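Local coordinates for protein prolyl oligopeptidase (Novosphingobium capsulatum, PDB 1YR2) that probably hydrolyses oligopeptides on the carboxyl side of proline, and less readily of alanine, as a serine endopeptidase of the S9A family, at residues P39-P44 with A672-A677; W281-S286 with V296-V301. All coordinates share one frame; numbering follows the deposited sequence.

Contact 1: P39-P44 with A672-A677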
loop_
_atom_site.group_PDB
_atom_site.type_symbol
_atom_site.label_atom_id
_atom_site.label_comp_id
_atom_site.label_asym_id
_atom_site.label_seq_id
_atom_site.Cartn_x
_atom_site.Cartn_y
_atom_site.Cartn_z
ATOM N N PRO A 39 -28.939 10.902 -27.975
ATOM C CA PRO A 39 -28.815 12.125 -27.171
ATOM C C PRO A 39 -28.728 11.844 -25.650
ATOM O O PRO A 39 -29.331 10.899 -25.109
ATOM C CB PRO A 39 -30.057 12.946 -27.541
ATOM C CG PRO A 39 -30.941 12.034 -28.358
ATOM C CD PRO A 39 -30.246 10.765 -28.657
ATOM N N TYR A 40 -27.931 12.658 -24.960
ATOM C CA TYR A 40 -27.770 12.495 -23.533
ATOM C C TYR A 40 -29.105 12.633 -22.793
ATOM O O TYR A 40 -29.956 13.408 -23.234
ATOM C CB TYR A 40 -26.837 13.576 -23.036
ATOM C CG TYR A 40 -25.415 13.413 -23.487
ATOM C CD1 TYR A 40 -24.746 12.220 -23.267
ATOM C CD2 TYR A 40 -24.741 14.435 -24.139
ATOM C CE1 TYR A 40 -23.439 12.040 -23.651
ATOM C CE2 TYR A 40 -23.410 14.262 -24.517
ATOM C CZ TYR A 40 -22.781 13.038 -24.269
ATOM O OH TYR A 40 -21.452 12.816 -24.610
ATOM N N PRO A 41 -29.262 11.984 -21.638
ATOM C CA PRO A 41 -30.397 12.289 -20.762
ATOM C C PRO A 41 -30.348 13.744 -20.337
ATOM O O PRO A 41 -29.264 14.345 -20.352
ATOM C CB PRO A 41 -30.191 11.365 -19.570
ATOM C CG PRO A 41 -29.317 10.243 -20.126
ATOM C CD PRO A 41 -28.358 10.979 -21.027
ATOM N N ALA A 42 -31.504 14.313 -20.023
ATOM C CA ALA A 42 -31.579 15.711 -19.680
ATOM C C ALA A 42 -30.783 16.029 -18.392
ATOM O O ALA A 42 -30.739 15.257 -17.452
ATOM C CB ALA A 42 -33.061 16.144 -19.543
ATOM N N SER A 43 -30.148 17.184 -18.367
ATOM C CA SER A 43 -29.626 17.720 -17.113
ATOM C C SER A 43 -30.204 19.122 -16.921
ATOM O O SER A 43 -29.534 20.080 -17.212
ATOM C CB SER A 43 -28.092 17.732 -17.166
ATOM O OG SER A 43 -27.614 16.373 -17.181
ATOM N N PRO A 44 -31.462 19.244 -16.493
ATOM C CA PRO A 44 -32.086 20.570 -16.341
ATOM C C PRO A 44 -31.252 21.535 -15.482
ATOM O O PRO A 44 -30.618 21.110 -14.518
ATOM C CB PRO A 44 -33.421 20.257 -15.644
ATOM C CG PRO A 44 -33.717 18.802 -16.022
ATOM C CD PRO A 44 -32.374 18.167 -16.080
ATOM N N ALA A 672 -22.178 19.211 -16.672
ATOM C CA ALA A 672 -21.453 20.259 -17.333
ATOM C C ALA A 672 -20.845 19.794 -18.647
ATOM O O ALA A 672 -21.020 20.483 -19.685
ATOM C CB ALA A 672 -20.337 20.885 -16.406
ATOM N N LEU A 673 -20.164 18.636 -18.632
ATOM C CA LEU A 673 -19.581 18.084 -19.856
ATOM C C LEU A 673 -20.647 17.773 -20.921
ATOM O O LEU A 673 -20.413 18.032 -22.088
ATOM C CB LEU A 673 -18.872 16.738 -19.571
ATOM C CG LEU A 673 -17.640 16.735 -18.694
ATOM C CD1 LEU A 673 -17.168 15.349 -18.492
ATOM C CD2 LEU A 673 -16.506 17.562 -19.311
ATOM N N GLN A 674 -21.779 17.173 -20.528
ATOM C CA GLN A 674 -22.815 16.760 -21.488
ATOM C C GLN A 674 -23.541 17.988 -22.068
ATOM O O GLN A 674 -23.959 17.981 -23.204
ATOM C CB GLN A 674 -23.842 15.815 -20.878
ATOM C CG GLN A 674 -23.326 14.399 -20.672
ATOM C CD GLN A 674 -24.289 13.470 -20.003
ATOM O OE1 GLN A 674 -25.431 13.859 -19.625
ATOM N NE2 GLN A 674 -23.825 12.207 -19.800
ATOM N N THR A 675 -23.632 19.051 -21.278
ATOM C CA THR A 675 -24.211 20.311 -21.719
ATOM C C THR A 675 -23.287 21.160 -22.606
ATOM O O THR A 675 -23.770 21.937 -23.425
ATOM C CB THR A 675 -24.576 21.114 -20.511
ATOM O OG1 THR A 675 -25.523 20.360 -19.749
ATOM C CG2 THR A 675 -25.284 22.479 -20.893
ATOM N N ALA A 676 -21.977 21.061 -22.411
ATOM C CA ALA A 676 -21.021 21.857 -23.160
ATOM C C ALA A 676 -20.869 21.391 -24.594
ATOM O O ALA A 676 -21.137 20.260 -24.904
ATOM C CB ALA A 676 -19.642 21.867 -22.477
ATOM N N ALA A 677 -20.399 22.303 -25.448
ATOM C CA ALA A 677 -20.051 22.006 -26.841
ATOM C C ALA A 677 -18.580 21.555 -26.981
ATOM O O ALA A 677 -17.693 22.359 -27.273
ATOM C CB ALA A 677 -20.322 23.256 -27.683
HETATM O O HOH W 1 -27.210 15.763 -19.747
#

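Contact 2: W281-S286 with V296-V301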
loop_
_atom_site.group_PDB
_atom_site.type_symbol
_atom_site.label_atom_id
_atom_site.label_comp_id
_atom_site.label_asym_id
_atom_site.label_seq_id
_atom_site.Cartn_x
_atom_site.Cartn_y
_atom_site.Cartn_z
ATOM N N TRP A 281 18.379 -10.501 26.057
ATOM C CA TRP A 281 17.782 -9.223 26.464
ATOM C C TRP A 281 16.279 -9.183 26.190
ATOM O O TRP A 281 15.828 -9.553 25.088
ATOM C CB TRP A 281 18.452 -8.079 25.739
ATOM C CG TRP A 281 19.826 -7.841 26.229
ATOM C CD1 TRP A 281 20.987 -8.348 25.700
ATOM C CD2 TRP A 281 20.207 -7.092 27.392
ATOM N NE1 TRP A 281 22.056 -7.934 26.463
ATOM C CE2 TRP A 281 21.593 -7.181 27.516
ATOM C CE3 TRP A 281 19.497 -6.329 28.345
ATOM C CZ2 TRP A 281 22.293 -6.541 28.554
ATOM C CZ3 TRP A 281 20.174 -5.738 29.368
ATOM C CH2 TRP A 281 21.564 -5.820 29.455
ATOM N N VAL A 282 15.529 -8.736 27.200
ATOM C CA VAL A 282 14.128 -8.285 27.028
ATOM C C VAL A 282 14.167 -6.799 26.698
ATOM O O VAL A 282 14.917 -6.039 27.313
ATOM C CB VAL A 282 13.314 -8.529 28.306
ATOM C CG1 VAL A 282 11.909 -8.010 28.226
ATOM C CG2 VAL A 282 13.305 -10.030 28.625
ATOM N N VAL A 283 13.382 -6.393 25.705
ATOM C CA VAL A 283 13.288 -5.016 25.284
ATOM C C VAL A 283 11.825 -4.636 25.266
ATOM O O VAL A 283 10.963 -5.281 24.607
ATOM C CB VAL A 283 13.913 -4.797 23.902
ATOM C CG1 VAL A 283 13.820 -3.343 23.444
ATOM C CG2 VAL A 283 15.360 -5.273 23.923
ATOM N N ILE A 284 11.521 -3.606 26.023
ATOM C CA ILE A 284 10.143 -3.150 26.135
ATOM C C ILE A 284 10.048 -1.770 25.468
ATOM O O ILE A 284 10.761 -0.840 25.824
ATOM C CB ILE A 284 9.687 -3.102 27.597
ATOM C CG1 ILE A 284 9.703 -4.514 28.167
ATOM C CG2 ILE A 284 8.290 -2.488 27.689
ATOM C CD1 ILE A 284 9.653 -4.546 29.616
ATOM N N THR A 285 9.141 -1.700 24.503
ATOM C CA THR A 285 8.798 -0.502 23.748
ATOM C C THR A 285 7.486 0.036 24.260
ATOM O O THR A 285 6.483 -0.694 24.316
ATOM C CB THR A 285 8.657 -0.960 22.282
ATOM O OG1 THR A 285 9.958 -1.386 21.847
ATOM C CG2 THR A 285 8.357 0.156 21.398
ATOM N N SER A 286 7.444 1.339 24.517
ATOM C CA SER A 286 6.282 1.945 25.117
ATOM C C SER A 286 5.916 3.255 24.408
ATOM O O SER A 286 6.779 4.084 24.079
ATOM C CB SER A 286 6.537 2.222 26.613
ATOM O OG SER A 286 7.043 1.085 27.279
ATOM N N VAL A 296 12.139 3.155 25.646
ATOM C CA VAL A 296 12.731 1.826 25.594
ATOM C C VAL A 296 13.246 1.492 26.961
ATOM O O VAL A 296 14.020 2.306 27.543
ATOM C CB VAL A 296 13.910 1.743 24.536
ATOM C CG1 VAL A 296 14.492 0.298 24.499
ATOM C CG2 VAL A 296 13.436 2.137 23.147
ATOM N N HIS A 297 12.804 0.349 27.504
ATOM C CA HIS A 297 13.375 -0.242 28.690
ATOM C C HIS A 297 13.985 -1.614 28.357
ATOM O O HIS A 297 13.516 -2.292 27.422
ATOM C CB HIS A 297 12.331 -0.421 29.785
ATOM C CG HIS A 297 11.836 0.862 30.369
ATOM N ND1 HIS A 297 11.018 1.727 29.684
ATOM C CD2 HIS A 297 12.082 1.444 31.573
ATOM C CE1 HIS A 297 10.760 2.779 30.452
ATOM N NE2 HIS A 297 11.403 2.638 31.598
ATOM N N VAL A 298 15.045 -2.000 29.070
ATOM C CA VAL A 298 15.714 -3.281 28.800
ATOM C C VAL A 298 15.930 -4.059 30.096
ATOM O O VAL A 298 15.982 -3.477 31.167
ATOM C CB VAL A 298 17.063 -3.118 28.063
ATOM C CG1 VAL A 298 16.821 -2.459 26.719
ATOM C CG2 VAL A 298 18.074 -2.354 28.894
ATOM N N ALA A 299 16.024 -5.375 29.983
ATOM C CA ALA A 299 16.336 -6.214 31.115
ATOM C C ALA A 299 17.183 -7.336 30.640
ATOM O O ALA A 299 16.856 -8.027 29.687
ATOM C CB ALA A 299 15.101 -6.754 31.763
ATOM N N ARG A 300 18.273 -7.542 31.345
ATOM C CA ARG A 300 19.169 -8.667 31.097
ATOM C C ARG A 300 18.567 -10.025 31.530
ATOM O O ARG A 300 18.063 -10.189 32.650
ATOM C CB ARG A 300 20.495 -8.404 31.832
ATOM C CG ARG A 300 21.547 -9.445 31.641
ATOM C CD ARG A 300 22.812 -9.157 32.486
ATOM N NE ARG A 300 23.427 -7.889 32.091
ATOM C CZ ARG A 300 24.457 -7.739 31.259
ATOM N NH1 ARG A 300 25.077 -8.786 30.714
ATOM N NH2 ARG A 300 24.897 -6.517 30.989
ATOM N N VAL A 301 18.671 -11.016 30.655
ATOM C CA VAL A 301 18.245 -12.383 30.961
ATOM C C VAL A 301 19.507 -13.222 31.224
ATOM O O VAL A 301 20.435 -13.236 30.424
ATOM C CB VAL A 301 17.439 -12.997 29.812
ATOM C CG1 VAL A 301 16.913 -14.380 30.183
ATOM C CG2 VAL A 301 16.297 -12.091 29.414
HETATM O O HOH W 2 9.639 1.405 27.230
#

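Contact 1: P39-P44 with A672-A677
Three hydrogen bonds grip the oxygen of a bridging water: it donates to Pro41 O and to Gln674 OE1, each at 2.6 Å, and accepts from Ser43 OG at 2.7 Å. It so joins loop 39-44 to the last turn of the helix, although no direct hydrogen bond links the two segments. Second partners hold the same groups: Gln81 NE2 donates to Gln674 OE1, Trp77 NE1 to Ser43 OG, and Gln674 NE2 to His683 O, which fixes the amide's rotation from its other end. The extended Gln674 side chain (chi2 177°) lies across one face of the Tyr40 ring. Its CG stands 3.5 Å from the ring centroid, almost on the normal, a CH-pi contact, and the amide is stacked only 6° from the ring plane, with CD 3.5 Å from Tyr40 CD1. Replacing Tyr40 by an alanine would probably loosen the amide, since this stacked face and the bond that Tyr40 OH accepts from His683 N would both be lost. At the protein surface, the N-terminal loop before strand 49-52 packs on the C-terminal end of helix 664-675 of the alpha/beta-hydrolase domain, beside edge strand 683-687, while its Pro41 and Ser43 touch helix 72-89.

Contact 2: W281-S286 with V296-V301
One face of the Trp281 indole is taken by Arg300, whose CA sits 3.5 Å above the ring plane toward the rim and whose CB makes a CH-pi contact 3.9 Å from the centroid of the six-membered ring. Ala299 N lies at the indole edge. The guanidinium in turn has Trp281 CZ2 over one face, with NH2 3.6 Å from CZ2, but the two planes are 66° apart, so the groups lean together without stacking. Arg300 reaches this position with CG anti to the backbone N and a bend at chi3 (-62°). At the other end of the hairpin a water lies in the plane of the His297 ring; it donates to Ile284 O and is hydrogen-bonded to His297 ND1, at 2.8 Å, and to Ser286 OG. Antiparallel pairing is established by four backbone bonds, reciprocal between Val282 and Ala299 and between Ile284 and His297; the straightest, Ile284 N to His297 O, measures 2.8 Å. These are the middle strands of one four-stranded propeller blade. Chemically, the face of Trp281, Val283, Val296 and Val298 packs its apolar groups on the next blade's strand 329-334, while on the face of Val282, Ile284, His297 and Ala299 the apolar contact runs on from Val282 CG2 to Val301 CG2 at 3.7 Å. Asp328 OD1 accepts from Trp281 NE1 and so fixes the indole's rotation; its OD2 is only a long, weak ion-pair partner of Arg300 NH1.

Contact 1 and contact 2 lie on opposite sides of the chain's centre, with centres 67 Å apart and nearest atoms about 50 Å apart, so neither touches the other. They represent the two halves of the S9A architecture. Contact 1, between residues 628 positions apart, ties the N-terminal loop to the alpha/beta-hydrolase fold through side chains and a water. Contact 2 is local, a hairpin within one blade of the beta-propeller, held mainly by backbone bonds. The putative nucleophile elbow around Ser575, between strand 569-574 and helix 576-587, belongs to the hydrolase half; neither contact includes its residues, and both are best read as structural.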